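Local coordinates for protein MEM-A1 (Soil metagenome, PDB 6E0S) that probably hydrolyses beta-lactam antibiotics with the help of bound zinc, as a subclass B3 metallo-beta-lactamase, at residues V40-L45 with A67-Q72; G173-W178 with A223-L228; G129-G134 with P209-A214; L49-Q54 with L77-E82; A32-T37 with A257-Q262. All coordinates share one frame; numbering follows the deposited sequence.

Contact 1. Residues V40-L45 with A67-Q72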
# COMPACT_ATOMS: atom_id res chain seq x y z
N VAL A 40 3.57 11.36 0.34
CA VAL A 40 2.53 12.40 0.46
C VAL A 40 1.41 11.96 1.41
O VAL A 40 0.33 12.58 1.45
CB VAL A 40 1.95 12.77 -0.92
CG1 VAL A 40 2.98 13.50 -1.76
CG2 VAL A 40 1.39 11.53 -1.64
N GLY A 41 1.66 10.92 2.19
CA GLY A 41 0.65 10.39 3.11
C GLY A 41 0.57 11.15 4.42
O GLY A 41 1.05 12.29 4.55
N VAL A 42 -0.02 10.50 5.42
CA VAL A 42 -0.14 11.11 6.74
C VAL A 42 0.79 10.37 7.70
O VAL A 42 1.55 9.48 7.31
CB VAL A 42 -1.61 11.12 7.21
CG1 VAL A 42 -2.45 11.98 6.28
CG2 VAL A 42 -2.21 9.71 7.33
N ARG A 43 0.76 10.73 8.98
CA ARG A 43 1.75 10.16 9.88
C ARG A 43 1.62 8.63 10.00
O ARG A 43 2.63 7.91 10.05
CB ARG A 43 1.66 10.83 11.24
CG ARG A 43 2.67 10.36 12.22
CD ARG A 43 4.08 10.58 11.74
NE ARG A 43 5.02 10.11 12.75
CZ ARG A 43 6.34 10.30 12.70
NH1 ARG A 43 6.85 10.94 11.68
NH2 ARG A 43 7.12 9.84 13.69
N GLY A 44 0.39 8.11 10.00
CA GLY A 44 0.23 6.67 10.23
C GLY A 44 -0.26 5.86 9.05
O GLY A 44 -0.49 4.64 9.16
N LEU A 45 -0.43 6.52 7.91
CA LEU A 45 -0.98 5.86 6.72
C LEU A 45 -0.23 6.38 5.51
O LEU A 45 -0.25 7.58 5.25
CB LEU A 45 -2.48 6.11 6.56
CG LEU A 45 -3.35 5.69 7.75
CD1 LEU A 45 -4.77 6.28 7.63
CD2 LEU A 45 -3.41 4.18 7.86
N ALA A 67 -7.60 11.91 2.75
CA ALA A 67 -7.63 12.35 1.36
C ALA A 67 -7.35 13.85 1.19
O ALA A 67 -6.49 14.21 0.37
CB ALA A 67 -8.95 11.92 0.72
N PRO A 68 -7.98 14.77 1.93
CA PRO A 68 -7.63 16.19 1.70
C PRO A 68 -6.21 16.54 2.09
O PRO A 68 -5.60 17.41 1.44
CB PRO A 68 -8.66 16.95 2.56
CG PRO A 68 -9.16 15.95 3.52
CD PRO A 68 -9.13 14.63 2.82
N GLN A 69 -5.63 15.86 3.09
CA GLN A 69 -4.22 16.09 3.44
C GLN A 69 -3.29 15.59 2.34
O GLN A 69 -2.28 16.24 2.03
CB GLN A 69 -3.89 15.39 4.77
CG GLN A 69 -4.71 15.89 5.95
CD GLN A 69 -4.30 15.22 7.24
OE1 GLN A 69 -3.29 15.59 7.84
NE2 GLN A 69 -5.07 14.21 7.66
N ILE A 70 -3.61 14.45 1.74
CA ILE A 70 -2.78 13.93 0.64
C ILE A 70 -2.84 14.88 -0.54
O ILE A 70 -1.82 15.20 -1.18
CB ILE A 70 -3.23 12.51 0.24
CG1 ILE A 70 -2.87 11.50 1.36
CG2 ILE A 70 -2.58 12.06 -1.14
CD1 ILE A 70 -3.69 10.19 1.30
N ALA A 71 -4.04 15.39 -0.83
CA ALA A 71 -4.16 16.37 -1.90
C ALA A 71 -3.33 17.61 -1.60
O ALA A 71 -2.58 18.11 -2.46
CB ALA A 71 -5.64 16.74 -2.09
N GLN A 72 -3.46 18.13 -0.38
CA GLN A 72 -2.69 19.31 -0.03
C GLN A 72 -1.19 19.03 -0.10
O GLN A 72 -0.43 19.88 -0.56
CB GLN A 72 -3.12 19.80 1.35
CG GLN A 72 -4.49 20.47 1.28
CD GLN A 72 -5.38 20.17 2.47
OE1 GLN A 72 -4.92 19.69 3.50
NE2 GLN A 72 -6.67 20.47 2.33

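Contact 2. Residues G173-W178 with A223-L228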
# COMPACT_ATOMS: atom_id res chain seq x y z
N GLY A 173 -5.03 -7.91 -1.60
CA GLY A 173 -3.87 -7.06 -1.33
C GLY A 173 -2.82 -7.14 -2.43
O GLY A 173 -2.53 -8.21 -2.99
N VAL A 174 -2.21 -5.98 -2.73
CA VAL A 174 -1.19 -5.86 -3.79
C VAL A 174 -0.04 -5.01 -3.27
O VAL A 174 -0.24 -3.94 -2.67
CB VAL A 174 -1.75 -5.25 -5.10
CG1 VAL A 174 -0.61 -5.10 -6.15
CG2 VAL A 174 -2.91 -6.09 -5.65
N SER A 175 1.18 -5.51 -3.47
CA SER A 175 2.38 -4.71 -3.28
C SER A 175 2.87 -4.25 -4.66
O SER A 175 2.70 -4.96 -5.65
CB SER A 175 3.47 -5.50 -2.55
OG SER A 175 2.96 -5.97 -1.29
N TRP A 176 3.50 -3.08 -4.71
CA TRP A 176 3.85 -2.42 -5.97
C TRP A 176 5.35 -2.13 -6.05
O TRP A 176 5.96 -1.66 -5.07
CB TRP A 176 3.05 -1.13 -6.10
CG TRP A 176 1.59 -1.32 -6.08
CD1 TRP A 176 0.76 -1.26 -4.96
CD2 TRP A 176 0.74 -1.57 -7.19
NE1 TRP A 176 -0.55 -1.44 -5.35
CE2 TRP A 176 -0.59 -1.62 -6.71
CE3 TRP A 176 0.96 -1.75 -8.56
CZ2 TRP A 176 -1.68 -1.85 -7.55
CZ3 TRP A 176 -0.11 -1.97 -9.39
CH2 TRP A 176 -1.43 -2.01 -8.88
N THR A 177 5.96 -2.39 -7.20
CA THR A 177 7.41 -2.19 -7.32
C THR A 177 7.75 -1.35 -8.56
O THR A 177 7.06 -1.40 -9.58
CB THR A 177 8.18 -3.52 -7.38
OG1 THR A 177 7.82 -4.21 -8.57
CG2 THR A 177 7.85 -4.43 -6.17
N TRP A 178 8.81 -0.55 -8.44
CA TRP A 178 9.26 0.29 -9.54
C TRP A 178 10.69 0.71 -9.25
O TRP A 178 11.21 0.48 -8.16
CB TRP A 178 8.36 1.53 -9.77
CG TRP A 178 8.34 2.57 -8.66
CD1 TRP A 178 8.90 3.82 -8.70
CD2 TRP A 178 7.69 2.47 -7.38
NE1 TRP A 178 8.65 4.48 -7.52
CE2 TRP A 178 7.92 3.67 -6.70
CE3 TRP A 178 6.95 1.46 -6.74
CZ2 TRP A 178 7.43 3.91 -5.41
CZ3 TRP A 178 6.46 1.71 -5.46
CH2 TRP A 178 6.70 2.91 -4.82
N ALA A 223 6.71 -14.66 1.81
CA ALA A 223 7.88 -15.08 1.05
C ALA A 223 8.11 -14.19 -0.17
O ALA A 223 9.26 -13.88 -0.50
CB ALA A 223 7.75 -16.54 0.61
N THR A 224 7.04 -13.79 -0.84
CA THR A 224 7.16 -12.89 -1.99
C THR A 224 7.84 -11.59 -1.61
O THR A 224 8.78 -11.15 -2.28
CB THR A 224 5.78 -12.61 -2.58
OG1 THR A 224 5.29 -13.80 -3.17
CG2 THR A 224 5.86 -11.51 -3.67
N VAL A 225 7.37 -10.95 -0.53
CA VAL A 225 7.94 -9.66 -0.15
C VAL A 225 9.38 -9.83 0.32
O VAL A 225 10.25 -9.00 0.02
CB VAL A 225 7.04 -9.00 0.92
CG1 VAL A 225 7.74 -7.77 1.51
CG2 VAL A 225 5.72 -8.61 0.28
N ALA A 226 9.66 -10.92 1.04
CA ALA A 226 11.02 -11.17 1.49
C ALA A 226 11.98 -11.26 0.32
O ALA A 226 13.16 -10.88 0.46
CB ALA A 226 11.07 -12.48 2.30
N ALA A 227 11.52 -11.76 -0.83
CA ALA A 227 12.41 -12.00 -1.97
C ALA A 227 12.53 -10.81 -2.92
O ALA A 227 13.27 -10.89 -3.91
CB ALA A 227 11.96 -13.23 -2.75
N LEU A 228 11.86 -9.70 -2.66
CA LEU A 228 11.82 -8.63 -3.65
C LEU A 228 13.15 -7.89 -3.76
O LEU A 228 13.88 -7.73 -2.77
CB LEU A 228 10.72 -7.62 -3.30
CG LEU A 228 9.28 -8.08 -3.37
CD1 LEU A 228 8.43 -6.95 -2.84
CD2 LEU A 228 8.93 -8.38 -4.83

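Contact 3. Residues G129-G134 with P209-A214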
# COMPACT_ATOMS: atom_id res chain seq x y z
N GLY A 129 -15.67 -12.63 2.55
CA GLY A 129 -14.48 -13.40 2.84
C GLY A 129 -13.34 -12.60 3.42
O GLY A 129 -12.25 -13.15 3.57
N ASP A 130 -13.56 -11.33 3.79
CA ASP A 130 -12.47 -10.56 4.36
C ASP A 130 -12.15 -11.11 5.74
O ASP A 130 -13.06 -11.43 6.50
CB ASP A 130 -12.82 -9.08 4.48
CG ASP A 130 -11.58 -8.19 4.58
OD1 ASP A 130 -11.23 -7.53 3.58
OD2 ASP A 130 -10.98 -8.14 5.66
N PRO A 131 -10.85 -11.26 6.08
CA PRO A 131 -10.51 -11.72 7.44
C PRO A 131 -11.12 -10.82 8.50
O PRO A 131 -11.33 -11.26 9.63
CB PRO A 131 -8.97 -11.64 7.46
CG PRO A 131 -8.56 -11.86 6.02
CD PRO A 131 -9.67 -11.15 5.20
N GLN A 132 -11.41 -9.56 8.16
CA GLN A 132 -12.00 -8.63 9.12
C GLN A 132 -13.47 -8.37 8.85
O GLN A 132 -14.05 -7.44 9.43
CB GLN A 132 -11.23 -7.31 9.15
CG GLN A 132 -9.73 -7.47 9.38
CD GLN A 132 -9.02 -6.15 9.59
OE1 GLN A 132 -9.56 -5.23 10.22
NE2 GLN A 132 -7.79 -6.05 9.09
N TYR A 133 -14.10 -9.20 8.01
CA TYR A 133 -15.51 -8.97 7.69
C TYR A 133 -16.35 -8.90 8.96
O TYR A 133 -16.27 -9.77 9.84
CB TYR A 133 -16.06 -10.06 6.77
CG TYR A 133 -17.55 -9.89 6.48
CD1 TYR A 133 -18.50 -10.70 7.08
CD2 TYR A 133 -17.98 -8.89 5.62
CE1 TYR A 133 -19.86 -10.51 6.82
CE2 TYR A 133 -19.32 -8.70 5.35
CZ TYR A 133 -20.25 -9.51 5.95
OH TYR A 133 -21.57 -9.31 5.68
N GLY A 134 -17.19 -7.87 9.04
CA GLY A 134 -17.99 -7.62 10.21
C GLY A 134 -17.53 -6.41 11.01
O GLY A 134 -18.35 -5.74 11.64
N PRO A 209 -14.01 -21.20 5.76
CA PRO A 209 -14.58 -21.45 4.43
C PRO A 209 -14.94 -20.19 3.67
O PRO A 209 -15.09 -20.26 2.44
CB PRO A 209 -15.81 -22.31 4.73
CG PRO A 209 -16.16 -22.01 6.16
CD PRO A 209 -14.85 -21.75 6.85
N ALA A 210 -15.06 -19.04 4.36
CA ALA A 210 -15.30 -17.77 3.67
C ALA A 210 -14.11 -17.33 2.83
O ALA A 210 -14.28 -16.62 1.83
CB ALA A 210 -15.64 -16.68 4.69
N TYR A 211 -12.90 -17.74 3.22
CA TYR A 211 -11.67 -17.38 2.52
C TYR A 211 -10.71 -18.54 2.69
O TYR A 211 -9.77 -18.49 3.50
CB TYR A 211 -11.09 -16.07 3.07
CG TYR A 211 -9.77 -15.56 2.48
CD1 TYR A 211 -9.16 -16.16 1.37
CD2 TYR A 211 -9.14 -14.44 3.05
CE1 TYR A 211 -7.95 -15.67 0.86
CE2 TYR A 211 -7.94 -13.96 2.55
CZ TYR A 211 -7.35 -14.57 1.47
OH TYR A 211 -6.18 -14.06 1.00
N PRO A 212 -10.93 -19.64 1.95
CA PRO A 212 -10.23 -20.89 2.29
C PRO A 212 -8.73 -20.83 2.08
O PRO A 212 -8.01 -21.57 2.75
CB PRO A 212 -10.89 -21.94 1.37
CG PRO A 212 -11.52 -21.15 0.28
CD PRO A 212 -11.96 -19.86 0.91
N ASN A 213 -8.21 -19.95 1.22
CA ASN A 213 -6.78 -19.93 0.98
C ASN A 213 -6.05 -18.89 1.81
O ASN A 213 -4.90 -18.57 1.51
CB ASN A 213 -6.51 -19.72 -0.50
CG ASN A 213 -6.89 -20.96 -1.32
OD1 ASN A 213 -6.92 -22.09 -0.79
ND2 ASN A 213 -7.23 -20.75 -2.57
N ALA A 214 -6.68 -18.38 2.87
CA ALA A 214 -6.10 -17.25 3.58
C ALA A 214 -4.70 -17.57 4.11
O ALA A 214 -3.77 -16.78 3.93
CB ALA A 214 -7.03 -16.82 4.72

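Contact 4. Residues L49-Q54 with L77-E82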
# COMPACT_ATOMS: atom_id res chain seq x y z
N LEU A 49 3.52 9.48 -4.15
CA LEU A 49 3.37 10.11 -5.46
C LEU A 49 4.58 9.79 -6.32
O LEU A 49 5.72 10.08 -5.93
CB LEU A 49 3.24 11.63 -5.32
CG LEU A 49 3.01 12.36 -6.67
CD1 LEU A 49 1.60 12.07 -7.16
CD2 LEU A 49 3.23 13.87 -6.43
N ILE A 50 4.35 9.22 -7.50
CA ILE A 50 5.41 8.93 -8.46
C ILE A 50 5.19 9.89 -9.61
O ILE A 50 4.28 9.68 -10.42
CB ILE A 50 5.40 7.47 -8.94
CG1 ILE A 50 5.28 6.52 -7.74
CG2 ILE A 50 6.65 7.19 -9.78
CD1 ILE A 50 5.15 4.98 -8.11
N ALA A 51 6.02 10.90 -9.71
CA ALA A 51 5.72 12.03 -10.59
C ALA A 51 6.40 11.91 -11.95
O ALA A 51 7.45 11.26 -12.07
CB ALA A 51 6.14 13.33 -9.92
N SER A 52 5.80 12.52 -12.98
CA SER A 52 6.47 12.60 -14.27
C SER A 52 5.86 13.73 -15.09
O SER A 52 4.71 14.15 -14.85
CB SER A 52 6.37 11.27 -15.04
OG SER A 52 5.21 11.27 -15.85
N PRO A 53 6.59 14.23 -16.08
CA PRO A 53 6.03 15.26 -16.97
C PRO A 53 4.83 14.77 -17.77
O PRO A 53 4.08 15.61 -18.28
CB PRO A 53 7.21 15.60 -17.91
CG PRO A 53 8.44 15.22 -17.15
CD PRO A 53 8.02 13.98 -16.34
N GLN A 54 4.65 13.47 -17.92
CA GLN A 54 3.48 12.95 -18.62
C GLN A 54 2.34 12.61 -17.68
O GLN A 54 1.33 12.05 -18.12
CB GLN A 54 3.87 11.72 -19.45
CG GLN A 54 4.58 12.08 -20.75
CD GLN A 54 5.37 10.93 -21.34
OE1 GLN A 54 6.52 10.74 -21.00
NE2 GLN A 54 4.75 10.17 -22.24
N LEU A 77 3.93 20.29 -2.81
CA LEU A 77 5.18 19.96 -3.49
C LEU A 77 5.28 20.57 -4.88
O LEU A 77 6.34 20.45 -5.51
CB LEU A 77 5.33 18.44 -3.61
CG LEU A 77 5.55 17.64 -2.31
CD1 LEU A 77 5.39 16.13 -2.60
CD2 LEU A 77 6.93 17.91 -1.72
N GLY A 78 4.22 21.20 -5.38
CA GLY A 78 4.23 21.87 -6.66
C GLY A 78 3.52 21.12 -7.79
O GLY A 78 3.63 21.53 -8.95
N PHE A 79 2.81 20.05 -7.48
CA PHE A 79 2.09 19.26 -8.47
C PHE A 79 0.59 19.57 -8.43
O PHE A 79 0.07 20.14 -7.46
CB PHE A 79 2.33 17.76 -8.22
CG PHE A 79 3.79 17.36 -8.29
CD1 PHE A 79 4.48 17.01 -7.14
CD2 PHE A 79 4.46 17.33 -9.51
CE1 PHE A 79 5.83 16.63 -7.20
CE2 PHE A 79 5.81 16.95 -9.57
CZ PHE A 79 6.48 16.61 -8.40
N LYS A 80 -0.12 19.18 -9.48
CA LYS A 80 -1.56 19.39 -9.59
C LYS A 80 -2.29 18.06 -9.53
O LYS A 80 -1.86 17.07 -10.13
CB LYS A 80 -1.92 20.08 -10.90
CG LYS A 80 -1.25 21.43 -11.08
CD LYS A 80 -1.52 21.96 -12.48
CE LYS A 80 -0.45 22.97 -12.89
NZ LYS A 80 -0.57 23.36 -14.32
N LEU A 81 -3.44 18.04 -8.83
CA LEU A 81 -4.21 16.81 -8.74
C LEU A 81 -4.68 16.34 -10.12
O LEU A 81 -4.68 15.15 -10.39
CB LEU A 81 -5.42 17.01 -7.81
CG LEU A 81 -5.19 16.74 -6.33
CD1 LEU A 81 -4.99 15.27 -6.05
CD2 LEU A 81 -3.99 17.53 -5.81
N GLU A 82 -5.05 17.27 -11.00
CA GLU A 82 -5.51 16.82 -12.31
C GLU A 82 -4.41 16.22 -13.16
O GLU A 82 -4.72 15.64 -14.20
CB GLU A 82 -6.21 17.95 -13.06
CG GLU A 82 -7.37 18.56 -12.29
CD GLU A 82 -8.28 19.37 -13.19
OE1 GLU A 82 -7.74 20.07 -14.09
OE2 GLU A 82 -9.53 19.29 -13.02

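Contact 5. Residues A32-T37 with A257-Q262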
# COMPACT_ATOMS: atom_id res chain seq x y z
N ALA A 32 10.53 14.28 -0.65
CA ALA A 32 11.10 13.44 -1.69
C ALA A 32 11.74 12.21 -1.07
O ALA A 32 12.43 12.31 -0.05
CB ALA A 32 12.15 14.20 -2.49
N VAL A 33 11.54 11.05 -1.70
CA VAL A 33 12.14 9.83 -1.19
C VAL A 33 13.36 9.53 -2.07
O VAL A 33 14.49 9.46 -1.59
CB VAL A 33 11.15 8.66 -1.15
CG1 VAL A 33 11.82 7.43 -0.64
CG2 VAL A 33 9.96 9.02 -0.21
N PHE A 34 13.12 9.38 -3.37
CA PHE A 34 14.18 9.09 -4.34
C PHE A 34 13.71 9.52 -5.72
O PHE A 34 12.65 9.10 -6.15
CB PHE A 34 14.52 7.61 -4.33
CG PHE A 34 15.88 7.30 -4.87
CD1 PHE A 34 16.97 7.28 -4.02
CD2 PHE A 34 16.08 7.08 -6.22
CE1 PHE A 34 18.24 7.00 -4.49
CE2 PHE A 34 17.36 6.79 -6.72
CZ PHE A 34 18.44 6.76 -5.83
N GLY A 35 14.48 10.37 -6.39
CA GLY A 35 14.09 10.74 -7.75
C GLY A 35 12.74 11.44 -7.72
O GLY A 35 12.49 12.31 -6.88
N SER A 36 11.83 11.01 -8.60
CA SER A 36 10.50 11.61 -8.74
C SER A 36 9.45 10.96 -7.83
O SER A 36 8.24 11.21 -8.00
CB SER A 36 10.02 11.56 -10.21
OG SER A 36 9.58 10.27 -10.60
N THR A 37 9.89 10.18 -6.84
CA THR A 37 9.02 9.46 -5.92
C THR A 37 8.94 10.22 -4.61
O THR A 37 9.98 10.54 -4.01
CB THR A 37 9.52 8.04 -5.67
OG1 THR A 37 9.33 7.27 -6.86
CG2 THR A 37 8.73 7.34 -4.54
N ALA A 257 19.50 7.83 3.03
CA ALA A 257 18.89 7.46 4.30
C ALA A 257 17.81 6.42 4.12
O ALA A 257 17.57 5.61 5.02
CB ALA A 257 18.30 8.69 4.98
N PHE A 258 17.14 6.42 2.97
CA PHE A 258 16.02 5.51 2.75
C PHE A 258 16.45 4.14 2.29
O PHE A 258 15.63 3.22 2.33
CB PHE A 258 15.05 6.12 1.72
CG PHE A 258 14.42 7.39 2.19
CD1 PHE A 258 13.45 7.36 3.17
CD2 PHE A 258 14.81 8.61 1.67
CE1 PHE A 258 12.86 8.55 3.62
CE2 PHE A 258 14.24 9.79 2.12
CZ PHE A 258 13.27 9.75 3.10
N ILE A 259 17.71 3.99 1.86
CA ILE A 259 18.17 2.74 1.26
C ILE A 259 18.56 1.75 2.34
O ILE A 259 19.38 2.05 3.22
CB ILE A 259 19.35 2.99 0.31
CG1 ILE A 259 18.85 3.82 -0.88
CG2 ILE A 259 19.97 1.65 -0.13
CD1 ILE A 259 19.91 4.19 -1.91
N ASP A 260 18.01 0.54 2.26
CA ASP A 260 18.38 -0.55 3.16
C ASP A 260 17.92 -1.84 2.48
O ASP A 260 16.72 -2.16 2.52
CB ASP A 260 17.74 -0.40 4.53
CG ASP A 260 18.17 -1.50 5.49
OD1 ASP A 260 18.05 -1.29 6.71
OD2 ASP A 260 18.65 -2.57 5.04
N ARG A 261 18.87 -2.59 1.92
CA ARG A 261 18.46 -3.74 1.13
C ARG A 261 17.97 -4.91 1.97
O ARG A 261 17.50 -5.90 1.39
CB ARG A 261 19.62 -4.17 0.21
CG ARG A 261 19.79 -3.22 -1.00
CD ARG A 261 20.70 -3.79 -2.10
NE ARG A 261 20.24 -5.08 -2.62
CZ ARG A 261 19.28 -5.21 -3.54
NH1 ARG A 261 18.67 -4.15 -4.07
NH2 ARG A 261 18.93 -6.42 -3.95
N GLN A 262 18.02 -4.82 3.30
CA GLN A 262 17.38 -5.83 4.14
C GLN A 262 16.00 -5.41 4.63
O GLN A 262 15.36 -6.18 5.35
CB GLN A 262 18.26 -6.18 5.34
CG GLN A 262 19.68 -6.64 4.98
CD GLN A 262 19.70 -7.84 4.02
OE1 GLN A 262 18.99 -8.83 4.21
NE2 GLN A 262 20.50 -7.73 2.97

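Contact 1. Residues V40-L45 with A67-Q72
Val40 and Ile70 meet where the loop joining strands 37-39 and 48-50 lies against helix 66-76, in the N-terminal half of the metallo-beta-lactamase fold. The apolar part of the contact is theirs. The two beta-branched side chains lie nearly perpendicular, and Val40 CG2 touches Ile70 CG2 at 4.0 Å. Isoleucine suits this helix position because its two branches serve different partners: CG2, anti to the backbone N, goes to the valine, while CG1 lies 4.1 Å from Gly41 CA. Having no side chain, Gly41 lets the loop fold tightly, with Leu45 O accepting from Val42 N (2.9 Å) close beside it.

A second group of interactions centres on the carbonyl of Val40, which is directed at the helix. Its oxygen takes a weak CA-H...O contact from Ile70 CA (3.5 Å, 152° at the hydrogen) and packs closely on Ile70 CG1 at 3.4 Å. The same oxygen accepts a hydrogen bond from His73 ND1, a residue further along the helix. A buried loop carbonyl is thereby given a proper donor as well as a lining of C-H groups.

The third kind is a methyl laid against an amide. Val42 and Gln69 run across one another, and the aliphatic base of the glutamine shares in the packing. Its extended chain carries the amide to Asn25 O, to which NE2 donates a hydrogen bond. The valine methyl packs on that same amide, Val42 CG1 lying 3.7 Å from Gln69 NE2.

Contact 2. Residues G173-W178 with A223-L228
Ser175 and Thr177 project from one side of strand 174-182, two residues apart, toward Val225 in the last turn of helix 214-226 and Leu228 just after it. The result is a light helix-on-sheet contact in the alpha-beta/beta-alpha sandwich of the metallo-beta-lactamase fold, two small strand side chains meeting two branched aliphatic ones.

In the first pair the hydroxyl of Ser175 is turned to a methyl, with OG 4.1 Å from Val225 CG2. The valine torsion (chi1 170°) sets CG1 anti to the backbone N and puts CG2 on the strand side. Ser175 OG is satisfied by hydrogen bonds with Thr166 OG1 and Asp193 N, and only packs loosely on the methyl.

The second pair is methyl to methyl. Beta-branched Thr177 gives its CG2 to the leucine and meets Leu228 CD1 at 4.2 Å. At the helix end Leu228 N donates to Val225 O at 3.2 Å, and the leucine side chain settles also on Val190 and Arg164 of the adjoining strands.

Trp176 points from the other side of the strand, away from the helix; Val174 CG1 lies 3.5 Å above one face of its ring, offset toward the rim, and its NE1 bonds to Asn89 O. Trp178 packs on Val48 and Ile50 of the other sheet. The strand thus keeps its bulky aromatic groups off the helix and turns small ones to it. Without a polar bond between the two segments, their cohesion rests on dispersion and burial; Ser175 being satisfied by Thr166 and Asp193, it needs no polar partner from the helix.

Contact 3. Residues G129-G134 with P209-A214
Gly129 and Tyr211 bring together two loops that each fold into a type I beta turn: one from Asp130 to Tyr133, reinforced by an Asx turn, the other from Tyr211 to Ala214 at the start of helix 214-226. The tight part is built on the glycine. Gly129 O lies 3.2 Å from Tyr211 CB, and Gly129 CA comes to 3.4 Å from Ala210 O. The lack of a side chain is what permits this closeness, since a CB would be directed into the Ala210 carbonyl.

Deeper in, Pro131 abuts the edge of the tyrosine ring, its CG in the ring plane and 4.0 Å from Tyr211 CD2. Tyr211 is held from more than one side. Ala214 CB sits 3.5 Å above the ring plane, over its centre, and the hydroxyl bonds to Asp217 OD2. With CG anti to the backbone N (chi1 178°), the ring turns its edge to the proline and one face to the alanine; the tyrosine, first residue of its own turn, thereby lays its ring against the other loop.

The outer side is looser. Ala210 is exposed and contributes little more than CB, 3.9 Å from Gly129 CA, while Tyr133, closing the first turn, is exposed to solvent.

Asp130, which is buried, links this turn to the metal site. Asp130 OD1 is hydrogen-bonded to NE2 of the zinc ligand His93, a second-shell contact that can orient the imidazole. The carboxylate is in turn anchored by its own loop: Gln132 N donates to Asp130 OD2 at 2.9 Å and 163°, using the anti lone pair.

Contact 4. Residues L49-Q54 with L77-E82
Phe79 packs on Leu49 and Ala51 just beyond a Schellman motif, in which Gly78 ends helix 66-76 with a positive phi and releases the chain toward strand 84-88. From this connection the phenylalanine ring reaches back to the strand 48-50 region.

From CB, which is directed at the opposite segment, chi1 of -59° sets CG beside the backbone N and anti to the carbonyl carbon. Phe79 CG then comes 4.0 Å from Leu49 CD2. The nearer approach is one atom further out, where Phe79 CD1 meets Leu49 CD2 at 3.5 Å; Phe79 CE1 follows at 3.9 Å from the same methyl. Leu49 supplies this methyl through CG anti to its own backbone N, an extended start that carries the branch out from the strand.

Toward the far end of the ring the partner changes, though it comes from the same side of the ring plane. CE2 and CZ lie against Ala51, whose short side chain lets the end of the phenyl approach the strand. Leu49 and Ala51, two residues apart, thus form one apolar patch with a long and a short member that follows the length of the ring.

His56 and Tyr38 flank Phe79 with edge-to-face aromatic contacts. The tip of the phenyl ends on the smallest partner: Phe79 CZ is 3.6 Å from Ala51 CB.

Contact 5. Residues A32-T37 with A257-Q262
A classic beta bulge at the N-terminal edge of the seven-stranded sheet places Val33 and Phe34 against Phe258 and Ile259, in the loop before the C-terminal helix. Val33 and Phe34 both face Thr37: Val33 N donates to Thr37 O at 2.8 Å, while the bond from Phe34 N to that oxygen is weak. A type II' turn from Phe34 to Thr37 closes the hairpin, and Gly35 suits its positive-phi corner.

The central interaction is a CH-pi contact. Val33 CG1 lies over one face of the Phe258 ring, 4.0 Å from its centroid and 18° off the normal, displaced toward CG. The methyl arrives there because it is anti to the valine's backbone N (chi1 179°), and the valine side chain stands roughly perpendicular to that of the phenylalanine. Two backbone oxygens also come close to the ring: Val33 O is 3.4 Å from Phe258 CD2, and Ala32 O is 3.8 Å from Phe258 CE2.

A thinner contact joins Phe34 CE1 to Ile259 CD1 at 4.2 Å. Isoleucine is suited to it by its extended chain, whose terminal methyl goes out to the aromatic ring. Beyond, Asp260 caps the turn into helix 263-285, its OD2 accepting from Gln262 N at 2.9 Å on the anti side, with the donor 31° out of the carboxylate plane.

Ile232 of strand 232-235 touches Val33, Phe34, Phe258 and Ile259 alike, and Met189 of strand 185-192 packs on Val33 and Phe34. The contact therefore bridges the first strand of one sheet to the edge strand of the other, at the approach to the long C-terminal helix.

Overall arrangement
Contacts 1, 4 and 5 are buried and cluster round the N-terminal sheet. Contacts 1 and 4 share helix 66-76 and its exit and touch through Val40 and Leu77, while contacts 4 and 5 are joined by Ser36 OG and Ala51 O. Contact 2, partly buried, belongs to the second sheet and helix 214-226; Trp178 connects it to Ile50 of contact 4 and Thr37 of contact 5. Contact 3, at the start of that helix, is buried but peripheral, about 20 Å from centre to chain centre, with an exposed edge at Ala210. It packs turn backbones closely, whereas contacts 4 and 5 rely on aromatic rings, contact 1 on mixed aliphatic packing round a buried carbonyl, and contact 2 on sparse methyl contacts.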